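Local coordinates for ssDNA binding protein (Aeropyrum pernix, PDB 4PSN) that binds single-stranded DNA, which is probably trapped in tunnels that run between the subunits of its assembly, at residues A15-K20 with R52-L57; V137-M142 with D184-F189; I141-S146 with V167-L172. All blocks are in the same frame, centred on the assembly; numbering follows the deposited sequence.

Contact 1: A15-K20 with R52-L57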
loop_
_atom_site.group_PDB
_atom_site.type_symbol
_atom_site.label_atom_id
_atom_site.label_comp_id
_atom_site.label_asym_id
_atom_site.label_seq_id
_atom_site.Cartn_x
_atom_site.Cartn_y
_atom_site.Cartn_z
ATOM N N ALA C 15 -7.302 -9.613 13.349
ATOM C CA ALA C 15 -6.175 -10.328 13.955
ATOM C C ALA C 15 -4.839 -9.635 13.713
ATOM O O ALA C 15 -3.833 -9.962 14.341
ATOM C CB ALA C 15 -6.120 -11.770 13.456
ATOM N N GLY C 16 -4.819 -8.670 12.804
ATOM C CA GLY C 16 -3.562 -8.044 12.458
ATOM C C GLY C 16 -3.463 -6.601 12.867
ATOM O O GLY C 16 -2.524 -5.909 12.461
ATOM N N TYR C 17 -4.423 -6.135 13.659
ATOM C CA TYR C 17 -4.468 -4.717 14.003
ATOM C C TYR C 17 -3.226 -4.279 14.789
ATOM O O TYR C 17 -2.719 -3.184 14.562
ATOM C CB TYR C 17 -5.756 -4.342 14.773
ATOM C CG TYR C 17 -5.671 -4.652 16.255
ATOM C CD1 TYR C 17 -5.023 -3.780 17.130
ATOM C CD2 TYR C 17 -6.226 -5.817 16.778
ATOM C CE1 TYR C 17 -4.915 -4.069 18.469
ATOM C CE2 TYR C 17 -6.125 -6.111 18.122
ATOM C CZ TYR C 17 -5.473 -5.232 18.960
ATOM O OH TYR C 17 -5.376 -5.503 20.299
ATOM N N ALA C 18 -2.728 -5.119 15.704
ATOM C CA ALA C 18 -1.643 -4.669 16.576
ATOM C C ALA C 18 -0.376 -4.337 15.780
ATOM O O ALA C 18 0.267 -3.303 16.004
ATOM C CB ALA C 18 -1.343 -5.685 17.689
ATOM N N ASP C 19 -0.026 -5.210 14.844
ATOM C CA ASP C 19 1.163 -4.985 14.045
ATOM C C ASP C 19 0.983 -3.847 13.042
ATOM O O ASP C 19 1.942 -3.171 12.714
ATOM C CB ASP C 19 1.627 -6.279 13.366
ATOM C CG ASP C 19 2.310 -7.235 14.353
ATOM O OD1 ASP C 19 2.565 -6.810 15.505
ATOM O OD2 ASP C 19 2.577 -8.397 13.982
ATOM N N LYS C 20 -0.245 -3.623 12.574
ATOM C CA LYS C 20 -0.500 -2.484 11.695
ATOM C C LYS C 20 -0.297 -1.201 12.488
ATOM O O LYS C 20 0.361 -0.261 12.033
ATOM C CB LYS C 20 -1.923 -2.550 11.126
ATOM C CG LYS C 20 -2.221 -1.519 10.037
ATOM C CD LYS C 20 -1.153 -1.543 8.948
ATOM C CE LYS C 20 -1.670 -1.086 7.591
ATOM N NZ LYS C 20 -2.162 -2.252 6.788
ATOM N N ARG C 52 -2.686 -2.480 23.793
ATOM C CA ARG C 52 -3.252 -3.123 24.980
ATOM C C ARG C 52 -4.681 -2.649 25.174
ATOM O O ARG C 52 -5.601 -3.445 25.417
ATOM C CB ARG C 52 -2.397 -2.800 26.208
ATOM C CG ARG C 52 -2.775 -3.561 27.473
ATOM C CD ARG C 52 -3.834 -2.850 28.271
ATOM N NE ARG C 52 -4.142 -3.578 29.503
ATOM C CZ ARG C 52 -5.018 -4.578 29.579
ATOM N NH1 ARG C 52 -5.233 -5.189 30.742
ATOM N NH2 ARG C 52 -5.684 -4.962 28.492
ATOM N N VAL C 53 -4.867 -1.341 25.049
ATOM C CA VAL C 53 -6.182 -0.734 25.177
ATOM C C VAL C 53 -7.127 -1.182 24.069
ATOM O O VAL C 53 -8.297 -1.491 24.319
ATOM C CB VAL C 53 -6.051 0.786 25.155
ATOM C CG1 VAL C 53 -7.379 1.431 24.843
ATOM C CG2 VAL C 53 -5.482 1.268 26.489
ATOM N N LEU C 54 -6.618 -1.214 22.841
ATOM C CA LEU C 54 -7.415 -1.634 21.701
ATOM C C LEU C 54 -7.841 -3.082 21.850
ATOM O O LEU C 54 -8.920 -3.474 21.406
ATOM C CB LEU C 54 -6.633 -1.443 20.401
ATOM C CG LEU C 54 -6.433 0.027 20.016
ATOM C CD1 LEU C 54 -5.568 0.135 18.763
ATOM C CD2 LEU C 54 -7.788 0.705 19.794
ATOM N N PHE C 55 -7.001 -3.894 22.481
ATOM C CA PHE C 55 -7.377 -5.280 22.671
ATOM C C PHE C 55 -8.689 -5.370 23.467
ATOM O O PHE C 55 -9.591 -6.123 23.115
ATOM C CB PHE C 55 -6.266 -6.071 23.369
ATOM C CG PHE C 55 -6.642 -7.500 23.652
ATOM C CD1 PHE C 55 -6.412 -8.485 22.715
ATOM C CD2 PHE C 55 -7.250 -7.848 24.843
ATOM C CE1 PHE C 55 -6.765 -9.799 22.975
ATOM C CE2 PHE C 55 -7.606 -9.155 25.100
ATOM C CZ PHE C 55 -7.365 -10.127 24.164
ATOM N N GLU C 56 -8.803 -4.590 24.530
ATOM C CA GLU C 56 -10.007 -4.638 25.358
ATOM C C GLU C 56 -11.233 -4.131 24.596
ATOM O O GLU C 56 -12.332 -4.687 24.711
ATOM C CB GLU C 56 -9.820 -3.827 26.639
ATOM C CG GLU C 56 -8.778 -4.407 27.558
ATOM C CD GLU C 56 -9.091 -5.848 27.954
ATOM O OE1 GLU C 56 -10.288 -6.186 28.102
ATOM O OE2 GLU C 56 -8.138 -6.645 28.104
ATOM N N LEU C 57 -11.046 -3.074 23.819
ATOM C CA LEU C 57 -12.151 -2.506 23.050
ATOM C C LEU C 57 -12.625 -3.478 21.967
ATOM O O LEU C 57 -13.810 -3.799 21.870
ATOM C CB LEU C 57 -11.730 -1.175 22.430
ATOM C CG LEU C 57 -12.745 -0.461 21.524
ATOM C CD1 LEU C 57 -14.040 -0.221 22.274
ATOM C CD2 LEU C 57 -12.201 0.858 20.980
#
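Tyr-17, in the first turn of helix 17-28, reaches across to helix 40-61 and lays its outer end against Leu-54 and Phe-55. The apolar part is small and buried: CE1 of Tyr-17 packs on CB of Leu-54 at 3.7 Å. The first torsion of Tyr-17 (chi1 82°) sets CG between its own backbone N and carbonyl carbon, and from there the ring reaches the other helix at an oblique angle. One face of the ring carries CB of Ala-18, off toward its rim.

The polar part concerns the hydroxyl. Tyr-17 OH lies 3.1 Å from CA of Phe-55 and close to the plane of the Phe-55 ring, at its edge; it also comes near Phe-55 N, but at an angle too poor for a bond. Its hydrogen bond goes instead to the backbone O of Asn-51, whose side-chain ND2 in turn holds Ala-18 O.

Among charges, Arg-52 NH2 and Glu-56 OE2, 3.0 Å apart, form an i to i+4 salt bridge along helix 40-61. Arg-52, through NH1, and Glu-56, through OE2, also hydrogen-bond to Tyr-143 OH of the second subunit. The arrangement is helix-on-helix packing in the N-terminal ThermoDBP-related domain, next to a subunit interface.

Contact 2: V137-M142 with D184-F189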
loop_
_atom_site.group_PDB
_atom_site.type_symbol
_atom_site.label_atom_id
_atom_site.label_comp_id
_atom_site.label_asym_id
_atom_site.label_seq_id
_atom_site.Cartn_x
_atom_site.Cartn_y
_atom_site.Cartn_z
ATOM N N VAL C 137 -28.617 20.913 -23.718
ATOM C CA VAL C 137 -29.597 20.187 -22.914
ATOM C C VAL C 137 -28.888 19.177 -22.002
ATOM O O VAL C 137 -28.049 18.401 -22.458
ATOM C CB VAL C 137 -30.616 19.456 -23.796
ATOM C CG1 VAL C 137 -31.760 18.897 -22.928
ATOM C CG2 VAL C 137 -31.150 20.409 -24.848
ATOM N N VAL C 138 -29.236 19.187 -20.720
ATOM C CA VAL C 138 -28.601 18.310 -19.740
ATOM C C VAL C 138 -29.564 17.243 -19.219
ATOM O O VAL C 138 -30.694 17.552 -18.838
ATOM C CB VAL C 138 -28.018 19.115 -18.558
ATOM C CG1 VAL C 138 -27.586 18.190 -17.418
ATOM C CG2 VAL C 138 -26.842 19.959 -19.040
ATOM N N TYR C 139 -29.102 15.998 -19.225
ATOM C CA TYR C 139 -29.882 14.863 -18.743
ATOM C C TYR C 139 -29.143 14.185 -17.618
ATOM O O TYR C 139 -27.914 14.054 -17.656
ATOM C CB TYR C 139 -30.085 13.816 -19.852
ATOM C CG TYR C 139 -30.829 14.333 -21.036
ATOM C CD1 TYR C 139 -32.199 14.115 -21.181
ATOM C CD2 TYR C 139 -30.167 15.049 -22.010
ATOM C CE1 TYR C 139 -32.884 14.599 -22.272
ATOM C CE2 TYR C 139 -30.832 15.529 -23.089
ATOM C CZ TYR C 139 -32.191 15.313 -23.218
ATOM O OH TYR C 139 -32.838 15.809 -24.319
ATOM N N ARG C 140 -29.891 13.751 -16.610
ATOM C CA ARG C 140 -29.362 12.790 -15.654
ATOM C C ARG C 140 -29.413 11.382 -16.248
ATOM O O ARG C 140 -30.366 11.023 -16.945
ATOM C CB ARG C 140 -30.185 12.800 -14.362
ATOM C CG ARG C 140 -29.888 13.960 -13.418
ATOM C CD ARG C 140 -30.556 13.723 -12.057
ATOM N NE ARG C 140 -31.820 12.999 -12.203
ATOM C CZ ARG C 140 -33.013 13.580 -12.332
ATOM N NH1 ARG C 140 -33.115 14.904 -12.324
ATOM N NH2 ARG C 140 -34.113 12.834 -12.469
ATOM N N ILE C 141 -28.386 10.590 -15.972
ATOM C CA ILE C 141 -28.368 9.190 -16.378
ATOM C C ILE C 141 -28.609 8.319 -15.152
ATOM O O ILE C 141 -28.050 8.570 -14.093
ATOM C CB ILE C 141 -27.027 8.814 -17.011
ATOM C CG1 ILE C 141 -26.711 9.744 -18.192
ATOM C CG2 ILE C 141 -27.054 7.377 -17.502
ATOM C CD1 ILE C 141 -25.318 9.518 -18.786
HETATM N N MSE C 142 -29.449 7.300 -15.306
HETATM C CA MSE C 142 -29.765 6.368 -14.246
HETATM C C MSE C 142 -29.462 4.938 -14.650
HETATM O O MSE C 142 -29.546 4.582 -15.821
HETATM C CB MSE C 142 -31.259 6.449 -13.990
HETATM C CG MSE C 142 -31.853 7.585 -14.745
HETATM SE SE MSE C 142 -32.341 8.955 -13.509
HETATM C CE MSE C 142 -33.993 8.121 -12.983
ATOM N N ASP C 184 -36.033 19.013 -32.280
ATOM C CA ASP C 184 -37.237 18.643 -31.534
ATOM C C ASP C 184 -37.306 17.149 -31.259
ATOM O O ASP C 184 -38.266 16.676 -30.664
ATOM C CB ASP C 184 -38.509 19.113 -32.247
ATOM C CG ASP C 184 -38.483 18.828 -33.736
ATOM O OD1 ASP C 184 -37.977 19.689 -34.492
ATOM O OD2 ASP C 184 -38.962 17.748 -34.153
ATOM N N ARG C 185 -36.278 16.415 -31.676
ATOM C CA ARG C 185 -36.240 14.966 -31.497
ATOM C C ARG C 185 -35.136 14.527 -30.526
ATOM O O ARG C 185 -34.859 13.337 -30.391
ATOM C CB ARG C 185 -36.047 14.271 -32.849
ATOM C CG ARG C 185 -37.202 14.474 -33.831
ATOM C CD ARG C 185 -38.526 13.991 -33.248
ATOM N NE ARG C 185 -38.540 12.544 -33.057
ATOM C CZ ARG C 185 -39.568 11.866 -32.556
ATOM N NH1 ARG C 185 -39.489 10.549 -32.410
ATOM N NH2 ARG C 185 -40.678 12.507 -32.197
ATOM N N ILE C 186 -34.501 15.483 -29.861
ATOM C CA ILE C 186 -33.367 15.158 -28.995
ATOM C C ILE C 186 -33.785 14.272 -27.809
ATOM O O ILE C 186 -33.100 13.304 -27.486
ATOM C CB ILE C 186 -32.579 16.434 -28.557
ATOM C CG1 ILE C 186 -31.849 17.015 -29.781
ATOM C CG2 ILE C 186 -31.565 16.103 -27.449
ATOM C CD1 ILE C 186 -31.052 18.281 -29.525
ATOM N N ASP C 187 -34.918 14.580 -27.185
ATOM C CA ASP C 187 -35.384 13.779 -26.045
ATOM C C ASP C 187 -35.541 12.324 -26.452
ATOM O O ASP C 187 -34.982 11.432 -25.821
ATOM C CB ASP C 187 -36.712 14.302 -25.484
ATOM C CG ASP C 187 -36.545 15.574 -24.660
ATOM O OD1 ASP C 187 -35.390 15.960 -24.373
ATOM O OD2 ASP C 187 -37.573 16.187 -24.286
ATOM N N ASP C 188 -36.313 12.092 -27.507
ATOM C CA ASP C 188 -36.435 10.757 -28.072
ATOM C C ASP C 188 -35.074 10.149 -28.430
ATOM O O ASP C 188 -34.805 8.997 -28.122
ATOM C CB ASP C 188 -37.342 10.790 -29.301
ATOM C CG ASP C 188 -38.773 11.157 -28.951
ATOM O OD1 ASP C 188 -39.261 10.681 -27.901
ATOM O OD2 ASP C 188 -39.405 11.923 -29.714
ATOM N N PHE C 189 -34.222 10.919 -29.097
ATOM C CA PHE C 189 -32.931 10.386 -29.488
ATOM C C PHE C 189 -32.124 9.936 -28.269
ATOM O O PHE C 189 -31.512 8.863 -28.273
ATOM C CB PHE C 189 -32.138 11.413 -30.295
ATOM C CG PHE C 189 -30.764 10.947 -30.643
ATOM C CD1 PHE C 189 -30.511 10.333 -31.859
ATOM C CD2 PHE C 189 -29.722 11.099 -29.739
ATOM C CE1 PHE C 189 -29.233 9.894 -32.175
ATOM C CE2 PHE C 189 -28.440 10.657 -30.051
ATOM C CZ PHE C 189 -28.199 10.053 -31.264
#
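The Tyr-139 ring presents its edge to helix 186-198: OD1 of Asp-187 lies there, in the plane of the ring, while CG2 of Ile-186 comes in obliquely near the hydroxyl. Ring and carboxylate stand 88° apart, almost perpendicular.

A short hydrogen bond joins them. Tyr-139 OH donates to Asp-187 OD1 over 2.6 Å and meets that oxygen nearly end-on to its C-O bond. Asp-187 belongs to the first turn of the helix; with CG beside its backbone N (chi1 -76°), the carboxylate swings round to the tyrosine although its CB does not point at the strand. The other oxygen, OD2, forms a salt bridge with Lys-128 of strand 125-131, so the carboxylate is held at both oxygens. The lysine's positive charge would be expected to stabilise the ionised form of the aspartate, in keeping with its role as acceptor from the phenol.

Ile-186 completes the contact, its CG2 3.4 Å from Tyr-139 OH and 4.3 Å from Tyr-139 CZ. The isoleucine also rests on Val-153 and Pro-155 of strand 146-155, and Tyr-139 on Leu-151 of that strand and Val-190 of the helix. Together they pin the start of helix 186-198 to one face of the antiparallel sheet, an alpha+beta arrangement, here in the Thermo-DBP-RP2 C-terminal domain.

Contact 3: I141-S146 with V167-L172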
loop_
_atom_site.group_PDB
_atom_site.type_symbol
_atom_site.label_atom_id
_atom_site.label_comp_id
_atom_site.label_asym_id
_atom_site.label_seq_id
_atom_site.Cartn_x
_atom_site.Cartn_y
_atom_site.Cartn_z
ATOM N N ILE C 141 -28.386 10.590 -15.972
ATOM C CA ILE C 141 -28.368 9.190 -16.378
ATOM C C ILE C 141 -28.609 8.319 -15.152
ATOM O O ILE C 141 -28.050 8.570 -14.093
ATOM C CB ILE C 141 -27.027 8.814 -17.011
ATOM C CG1 ILE C 141 -26.711 9.744 -18.192
ATOM C CG2 ILE C 141 -27.054 7.377 -17.502
ATOM C CD1 ILE C 141 -25.318 9.518 -18.786
HETATM N N MSE C 142 -29.449 7.300 -15.306
HETATM C CA MSE C 142 -29.765 6.368 -14.246
HETATM C C MSE C 142 -29.462 4.938 -14.650
HETATM O O MSE C 142 -29.546 4.582 -15.821
HETATM C CB MSE C 142 -31.259 6.449 -13.990
HETATM C CG MSE C 142 -31.853 7.585 -14.745
HETATM SE SE MSE C 142 -32.341 8.955 -13.509
HETATM C CE MSE C 142 -33.993 8.121 -12.983
ATOM N N TYR C 143 -29.146 4.126 -13.654
ATOM C CA TYR C 143 -28.955 2.700 -13.804
ATOM C C TYR C 143 -29.668 2.082 -12.592
ATOM O O TYR C 143 -29.452 2.515 -11.457
ATOM C CB TYR C 143 -27.459 2.336 -13.792
ATOM C CG TYR C 143 -27.248 0.882 -14.124
ATOM C CD1 TYR C 143 -27.692 0.376 -15.340
ATOM C CD2 TYR C 143 -26.666 -0.002 -13.211
ATOM C CE1 TYR C 143 -27.542 -0.951 -15.658
ATOM C CE2 TYR C 143 -26.505 -1.359 -13.528
ATOM C CZ TYR C 143 -26.948 -1.814 -14.763
ATOM O OH TYR C 143 -26.825 -3.126 -15.133
ATOM N N ARG C 144 -30.539 1.107 -12.833
ATOM C CA ARG C 144 -31.316 0.502 -11.745
ATOM C C ARG C 144 -32.145 1.558 -10.992
ATOM O O ARG C 144 -32.332 1.455 -9.788
ATOM C CB ARG C 144 -30.386 -0.249 -10.756
ATOM C CG ARG C 144 -29.452 -1.261 -11.415
ATOM C CD ARG C 144 -28.624 -2.069 -10.403
ATOM N NE ARG C 144 -29.393 -3.129 -9.735
ATOM C CZ ARG C 144 -29.831 -3.068 -8.478
ATOM N NH1 ARG C 144 -30.509 -4.086 -7.971
ATOM N NH2 ARG C 144 -29.597 -1.998 -7.726
ATOM N N GLY C 145 -32.627 2.579 -11.696
ATOM C CA GLY C 145 -33.440 3.619 -11.076
ATOM C C GLY C 145 -32.690 4.679 -10.268
ATOM O O GLY C 145 -33.278 5.646 -9.801
ATOM N N SER C 146 -31.384 4.516 -10.116
ATOM C CA SER C 146 -30.585 5.415 -9.295
ATOM C C SER C 146 -29.745 6.363 -10.183
ATOM O O SER C 146 -29.320 5.969 -11.265
ATOM C CB SER C 146 -29.682 4.547 -8.399
ATOM O OG SER C 146 -29.187 5.267 -7.301
ATOM N N VAL C 167 -20.776 6.702 -13.333
ATOM C CA VAL C 167 -19.858 6.115 -12.365
ATOM C C VAL C 167 -20.210 4.656 -12.072
ATOM O O VAL C 167 -19.381 3.905 -11.562
ATOM C CB VAL C 167 -19.844 6.907 -11.046
ATOM C CG1 VAL C 167 -19.435 8.340 -11.304
ATOM C CG2 VAL C 167 -21.216 6.837 -10.368
ATOM N N GLU C 168 -21.438 4.262 -12.398
ATOM C CA GLU C 168 -21.888 2.880 -12.190
ATOM C C GLU C 168 -22.616 2.455 -13.445
ATOM O O GLU C 168 -23.218 3.296 -14.105
ATOM C CB GLU C 168 -22.871 2.793 -11.014
ATOM C CG GLU C 168 -22.249 3.063 -9.642
ATOM C CD GLU C 168 -23.311 3.228 -8.551
ATOM O OE1 GLU C 168 -24.513 2.985 -8.829
ATOM O OE2 GLU C 168 -22.945 3.603 -7.418
ATOM N N PRO C 169 -22.613 1.148 -13.764
ATOM C CA PRO C 169 -22.042 0.063 -12.968
ATOM C C PRO C 169 -20.525 -0.049 -13.120
ATOM O O PRO C 169 -19.926 -0.895 -12.483
ATOM C CB PRO C 169 -22.725 -1.191 -13.533
ATOM C CG PRO C 169 -23.042 -0.822 -14.978
ATOM C CD PRO C 169 -23.378 0.645 -14.924
ATOM N N THR C 170 -19.934 0.788 -13.962
ATOM C CA THR C 170 -18.490 0.893 -14.077
ATOM C C THR C 170 -18.226 2.304 -14.608
ATOM O O THR C 170 -19.057 2.851 -15.322
ATOM C CB THR C 170 -17.913 -0.187 -15.020
ATOM O OG1 THR C 170 -16.490 -0.241 -14.878
ATOM C CG2 THR C 170 -18.292 0.089 -16.485
ATOM N N PRO C 171 -17.112 2.927 -14.203
ATOM C CA PRO C 171 -16.925 4.325 -14.617
ATOM C C PRO C 171 -16.629 4.463 -16.119
ATOM O O PRO C 171 -15.667 3.873 -16.631
ATOM C CB PRO C 171 -15.735 4.793 -13.767
ATOM C CG PRO C 171 -15.704 3.833 -12.580
ATOM C CD PRO C 171 -16.113 2.505 -13.202
ATOM N N LEU C 172 -17.461 5.251 -16.799
ATOM C CA LEU C 172 -17.397 5.411 -18.256
ATOM C C LEU C 172 -17.499 6.863 -18.675
ATOM O O LEU C 172 -18.296 7.628 -18.138
ATOM C CB LEU C 172 -18.533 4.654 -18.941
ATOM C CG LEU C 172 -18.548 3.141 -18.764
ATOM C CD1 LEU C 172 -19.869 2.588 -19.274
ATOM C CD2 LEU C 172 -17.373 2.523 -19.515
HETATM O O HOH W 1 -27.112 1.945 -9.805
#
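Tyr-143 carries a proline on one face of its ring, just where strand 137-143 runs into a type I' beta-hairpin turn of the C-terminal antiparallel sheet. In the first shell, CD of Pro-169 stands 3.9 Å from the ring centroid and only 17° off the ring normal, a CH-pi contact. CB and CG of the proline spread over the same side, each 3.8 Å from CE2 of Tyr-143, and the two side chains cross at about a right angle. Backbone O of Glu-168 comes no closer than 4.4 Å, to Tyr-143 CB.

The next shell sets these groups in place. CG of Tyr-143 lies opposite its backbone N (chi1 -173°), which sends the ring out alongside the loop 167-172. A cis peptide bond between Glu-168 and Pro-169 shapes that loop beside the ring, and Ile-122 touches both Tyr-143 and Pro-169. The turn from Tyr-143 to Ser-146 is closed by two backbone bonds, Tyr-143 N to Ser-146 O and Ser-146 N to Tyr-143 O.

Farther out, the second subunit takes over. Tyr-143 OH is hydrogen-bonded to its Glu-56 OE2, with a weak bond from its Arg-52, while its Phe-55 packs on Pro-169 and Glu-168. Back between the two segments, a water donates both ways, to Tyr-143 O at 2.9 Å and to OE1 of Glu-168 at 3.0 Å.

Contacts 2 and 3 share Ile-141 and Met-142 on strand 137-143 and sit in the C-terminal domain, their centres about 16 Å apart: one fixes a helix to the sheet, the other joins the turn at the strand's end to a loop. Contact 1 lies in the N-terminal domain, across the chain's centre, about 39 Å from contact 3 and 54 Å from contact 2, centre to centre. Within one chain contacts 1 and 3 do not touch, yet across the subunit interface they meet: Arg-52, Phe-55 and Glu-56 of one copy face Tyr-143 and Pro-169 of another. No other chain of the assembly touches contact 2. A bound imidazole, probably from crystallisation, lies about 4 Å from the Glu-168 side chain.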